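Local coordinates for protein adenosine deaminase (Burkholderia ambifaria, PDB 4GXW) that binds zinc and probably deaminates adenosine or adenine, as a member of the adenosine and AMP deaminase family of metal-dependent hydrolases, at residues 83-95 and 121-133. Sequence-based numbering, arbitrary orientation.
Sequences LDRYLLTRPDDLR and GTVRVSGIPYADA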
# COMPACT_ATOMS: atom_id res chain seq x y z
N LEU A 83 11.02 9.60 -11.02
CA LEU A 83 10.47 10.68 -10.21
C LEU A 83 11.55 11.31 -9.33
O LEU A 83 11.72 12.53 -9.31
CB LEU A 83 9.25 10.20 -9.40
CG LEU A 83 7.93 10.18 -10.17
CD1 LEU A 83 6.96 9.20 -9.56
CD2 LEU A 83 7.35 11.57 -10.18
N ASP A 84 12.30 10.47 -8.61
CA ASP A 84 13.38 10.97 -7.76
C ASP A 84 14.46 11.70 -8.55
O ASP A 84 14.93 12.77 -8.15
CB ASP A 84 14.08 9.83 -7.00
CG ASP A 84 13.32 9.36 -5.76
OD1 ASP A 84 12.40 10.04 -5.28
OD2 ASP A 84 13.69 8.28 -5.24
N ARG A 85 14.87 11.13 -9.67
CA ARG A 85 16.04 11.66 -10.37
C ARG A 85 15.75 12.90 -11.21
O ARG A 85 16.61 13.77 -11.33
CB ARG A 85 16.74 10.58 -11.21
CG ARG A 85 18.11 11.01 -11.75
CD ARG A 85 18.91 9.85 -12.32
NE ARG A 85 19.28 8.88 -11.30
CZ ARG A 85 20.27 9.03 -10.43
NH1 ARG A 85 21.01 10.13 -10.44
NH2 ARG A 85 20.52 8.08 -9.53
N TYR A 86 14.55 12.99 -11.77
CA TYR A 86 14.26 14.04 -12.75
C TYR A 86 13.08 14.96 -12.46
O TYR A 86 13.08 16.13 -12.87
CB TYR A 86 14.08 13.43 -14.15
CG TYR A 86 15.29 12.68 -14.64
CD1 TYR A 86 16.47 13.35 -14.92
CD2 TYR A 86 15.27 11.30 -14.80
CE1 TYR A 86 17.59 12.68 -15.37
CE2 TYR A 86 16.39 10.62 -15.25
CZ TYR A 86 17.55 11.32 -15.53
OH TYR A 86 18.67 10.66 -15.97
N LEU A 87 12.06 14.46 -11.77
CA LEU A 87 10.80 15.19 -11.69
C LEU A 87 10.56 15.96 -10.41
O LEU A 87 10.04 17.07 -10.44
CB LEU A 87 9.61 14.24 -11.90
CG LEU A 87 9.07 14.08 -13.31
CD1 LEU A 87 10.05 13.27 -14.12
CD2 LEU A 87 7.70 13.42 -13.29
N LEU A 88 10.91 15.36 -9.28
CA LEU A 88 10.65 15.97 -7.99
C LEU A 88 11.86 16.83 -7.64
O LEU A 88 12.91 16.32 -7.22
CB LEU A 88 10.42 14.88 -6.93
CG LEU A 88 9.22 13.97 -7.23
CD1 LEU A 88 9.19 12.76 -6.30
CD2 LEU A 88 7.89 14.73 -7.16
N THR A 89 11.73 18.14 -7.85
CA THR A 89 12.89 19.03 -7.72
C THR A 89 12.75 20.09 -6.63
O THR A 89 13.72 20.82 -6.36
CB THR A 89 13.22 19.72 -9.06
OG1 THR A 89 12.15 20.59 -9.43
CG2 THR A 89 13.45 18.69 -10.17
N ARG A 90 11.58 20.19 -6.02
CA ARG A 90 11.33 21.15 -4.95
C ARG A 90 10.50 20.47 -3.88
O ARG A 90 9.66 19.63 -4.21
CB ARG A 90 10.53 22.36 -5.45
CG ARG A 90 11.09 23.08 -6.65
CD ARG A 90 10.22 24.27 -6.99
NE ARG A 90 10.59 24.91 -8.25
CZ ARG A 90 10.27 26.16 -8.58
NH1 ARG A 90 9.55 26.90 -7.75
NH2 ARG A 90 10.66 26.66 -9.75
N PRO A 91 10.69 20.86 -2.61
CA PRO A 91 9.83 20.32 -1.54
C PRO A 91 8.35 20.44 -1.88
O PRO A 91 7.59 19.52 -1.58
CB PRO A 91 10.15 21.23 -0.35
CG PRO A 91 11.58 21.63 -0.57
CD PRO A 91 11.75 21.74 -2.08
N ASP A 92 7.95 21.54 -2.51
CA ASP A 92 6.53 21.73 -2.81
C ASP A 92 5.94 20.65 -3.71
O ASP A 92 4.73 20.39 -3.67
CB ASP A 92 6.27 23.12 -3.39
CG ASP A 92 4.79 23.44 -3.41
OD1 ASP A 92 4.25 23.77 -2.34
OD2 ASP A 92 4.17 23.35 -4.48
N ASP A 93 6.77 20.00 -4.52
CA ASP A 93 6.31 18.91 -5.36
C ASP A 93 5.84 17.73 -4.51
O ASP A 93 4.85 17.07 -4.84
CB ASP A 93 7.42 18.44 -6.30
CG ASP A 93 7.88 19.52 -7.25
OD1 ASP A 93 7.12 20.48 -7.53
OD2 ASP A 93 9.03 19.40 -7.74
N LEU A 94 6.55 17.48 -3.41
CA LEU A 94 6.18 16.43 -2.46
C LEU A 94 4.88 16.78 -1.74
O LEU A 94 4.04 15.90 -1.51
CB LEU A 94 7.30 16.18 -1.46
CG LEU A 94 8.58 15.63 -2.09
CD1 LEU A 94 9.74 15.66 -1.11
CD2 LEU A 94 8.37 14.22 -2.61
N ARG A 95 4.72 18.05 -1.37
CA ARG A 95 3.47 18.50 -0.79
C ARG A 95 2.33 18.21 -1.76
O ARG A 95 1.29 17.63 -1.38
CB ARG A 95 3.49 20.01 -0.51
CG ARG A 95 2.18 20.52 0.10
CD ARG A 95 1.89 22.00 -0.19
NE ARG A 95 2.05 22.33 -1.60
CZ ARG A 95 1.13 22.12 -2.54
NH1 ARG A 95 -0.06 21.59 -2.25
NH2 ARG A 95 1.39 22.45 -3.80
N GLY A 121 16.19 8.46 -1.71
CA GLY A 121 16.10 9.02 -3.04
C GLY A 121 15.91 10.53 -3.03
O GLY A 121 16.55 11.26 -3.78
N THR A 122 15.04 11.02 -2.16
CA THR A 122 14.77 12.45 -2.10
C THR A 122 16.01 13.25 -1.68
O THR A 122 16.35 14.25 -2.31
CB THR A 122 13.60 12.73 -1.16
OG1 THR A 122 12.43 12.07 -1.68
CG2 THR A 122 13.34 14.22 -1.04
N VAL A 123 16.66 12.82 -0.62
CA VAL A 123 17.82 13.55 -0.10
C VAL A 123 19.06 13.37 -0.99
O VAL A 123 19.71 14.36 -1.36
CB VAL A 123 18.16 13.14 1.35
CG1 VAL A 123 19.38 13.90 1.85
CG2 VAL A 123 16.97 13.41 2.27
N ARG A 124 19.37 12.13 -1.35
CA ARG A 124 20.61 11.84 -2.08
C ARG A 124 20.51 12.06 -3.58
O ARG A 124 21.50 12.43 -4.21
CB ARG A 124 21.06 10.39 -1.83
CG ARG A 124 21.11 9.95 -0.38
CD ARG A 124 22.09 10.75 0.45
NE ARG A 124 22.26 10.11 1.76
CZ ARG A 124 22.60 10.75 2.88
NH1 ARG A 124 22.82 12.05 2.87
NH2 ARG A 124 22.71 10.06 4.00
N VAL A 125 19.34 11.81 -4.16
CA VAL A 125 19.21 11.91 -5.61
C VAL A 125 18.51 13.21 -6.02
O VAL A 125 19.06 13.96 -6.83
CB VAL A 125 18.52 10.66 -6.21
CG1 VAL A 125 18.33 10.83 -7.71
CG2 VAL A 125 19.34 9.42 -5.92
N SER A 126 17.35 13.49 -5.45
CA SER A 126 16.68 14.77 -5.76
C SER A 126 17.42 15.96 -5.17
O SER A 126 17.29 17.08 -5.66
CB SER A 126 15.23 14.77 -5.28
OG SER A 126 14.55 13.59 -5.65
N GLY A 127 18.20 15.73 -4.11
CA GLY A 127 18.95 16.79 -3.45
C GLY A 127 18.08 17.76 -2.66
O GLY A 127 18.34 18.96 -2.61
N ILE A 128 17.02 17.22 -2.06
CA ILE A 128 16.14 18.01 -1.19
C ILE A 128 16.38 17.58 0.25
O ILE A 128 16.23 16.40 0.58
CB ILE A 128 14.67 17.78 -1.55
CG1 ILE A 128 14.40 18.19 -3.00
CG2 ILE A 128 13.77 18.55 -0.60
CD1 ILE A 128 13.01 17.81 -3.50
N PRO A 129 16.80 18.51 1.11
CA PRO A 129 17.09 18.15 2.50
C PRO A 129 15.91 17.48 3.20
O PRO A 129 14.75 17.87 2.96
CB PRO A 129 17.41 19.50 3.16
CG PRO A 129 17.94 20.33 2.03
CD PRO A 129 17.13 19.92 0.82
N TYR A 130 16.20 16.49 4.04
CA TYR A 130 15.17 15.73 4.74
C TYR A 130 14.15 16.64 5.42
O TYR A 130 12.94 16.45 5.28
CB TYR A 130 15.76 14.77 5.79
CG TYR A 130 14.67 13.93 6.40
CD1 TYR A 130 13.95 14.38 7.51
CD2 TYR A 130 14.30 12.72 5.83
CE1 TYR A 130 12.91 13.65 8.03
CE2 TYR A 130 13.26 11.97 6.35
CZ TYR A 130 12.56 12.44 7.45
OH TYR A 130 11.52 11.69 7.95
N ALA A 131 14.64 17.60 6.20
CA ALA A 131 13.77 18.44 7.01
C ALA A 131 12.74 19.17 6.16
O ALA A 131 11.56 19.27 6.52
CB ALA A 131 14.59 19.44 7.82
N ASP A 132 13.18 19.68 5.01
CA ASP A 132 12.28 20.38 4.10
C ASP A 132 11.31 19.44 3.41
O ASP A 132 10.14 19.77 3.22
CB ASP A 132 13.08 21.17 3.06
CG ASP A 132 13.99 22.20 3.69
OD1 ASP A 132 13.56 22.82 4.69
OD2 ASP A 132 15.11 22.39 3.20
N ALA A 133 11.80 18.26 3.04
CA ALA A 133 10.95 17.27 2.38
C ALA A 133 9.84 16.79 3.32
O ALA A 133 8.67 16.75 2.94
CB ALA A 133 11.78 16.10 1.89
O HOH W 1 12.17 12.62 -4.34
O HOH W 2 11.32 9.14 -2.86
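The hydroxyl of Ser-126 gives its hydrogen to the backbone carbonyl of Asp-84, OG to O 2.7 Å, meeting a lone pair in the carbonyl plane, and is also bonded to a water 2.9 Å from OG. OG stands anti to its own carbonyl carbon (chi1 -47°), which turns it toward helix 83-87. The same water lies within hydrogen-bonding distance of Asp-84 OD1 and, at 2.7 Å, of Thr-122 OG1, which also bonds Trp-117; at most two of its three partners can receive its hydrogens. A second water donates to OD1 and is linked only weakly to Thr-122. Asp-84 and Thr-122 cross at about a right angle, their oxygens joined through water instead of directly. The other carboxylate oxygen, OD2, rests 3.3 Å from CA of Gly-121, which has no side chain in the place OD2 takes. The axes of 83-87 and 121-126 approach to 8.4 Å, crossing at -44°.

Packing contacts flank this polar centre. At one end, the Arg-85 chain bends at chi3 and brings its guanidinium back, so that CG1 of Val-125 sits over the centre of one face. At the other, Pro-91 CG packs 3.8 Å from CG2 of Ile-128, and CD1 of Leu-94 meets the methyls of Ala-133 and Thr-122. Both helical pairs are thus joined, 83-87 to 121-126 and 91-95 to 130-133, around the outside of the TIM barrel, with the side chain of Asp-84 about 14 Å from the zinc ion. The chemistry implies a helix interface in which a buried carboxylate is accommodated by water and hydroxyls, with no cationic side chain from the facing segment pairing with it.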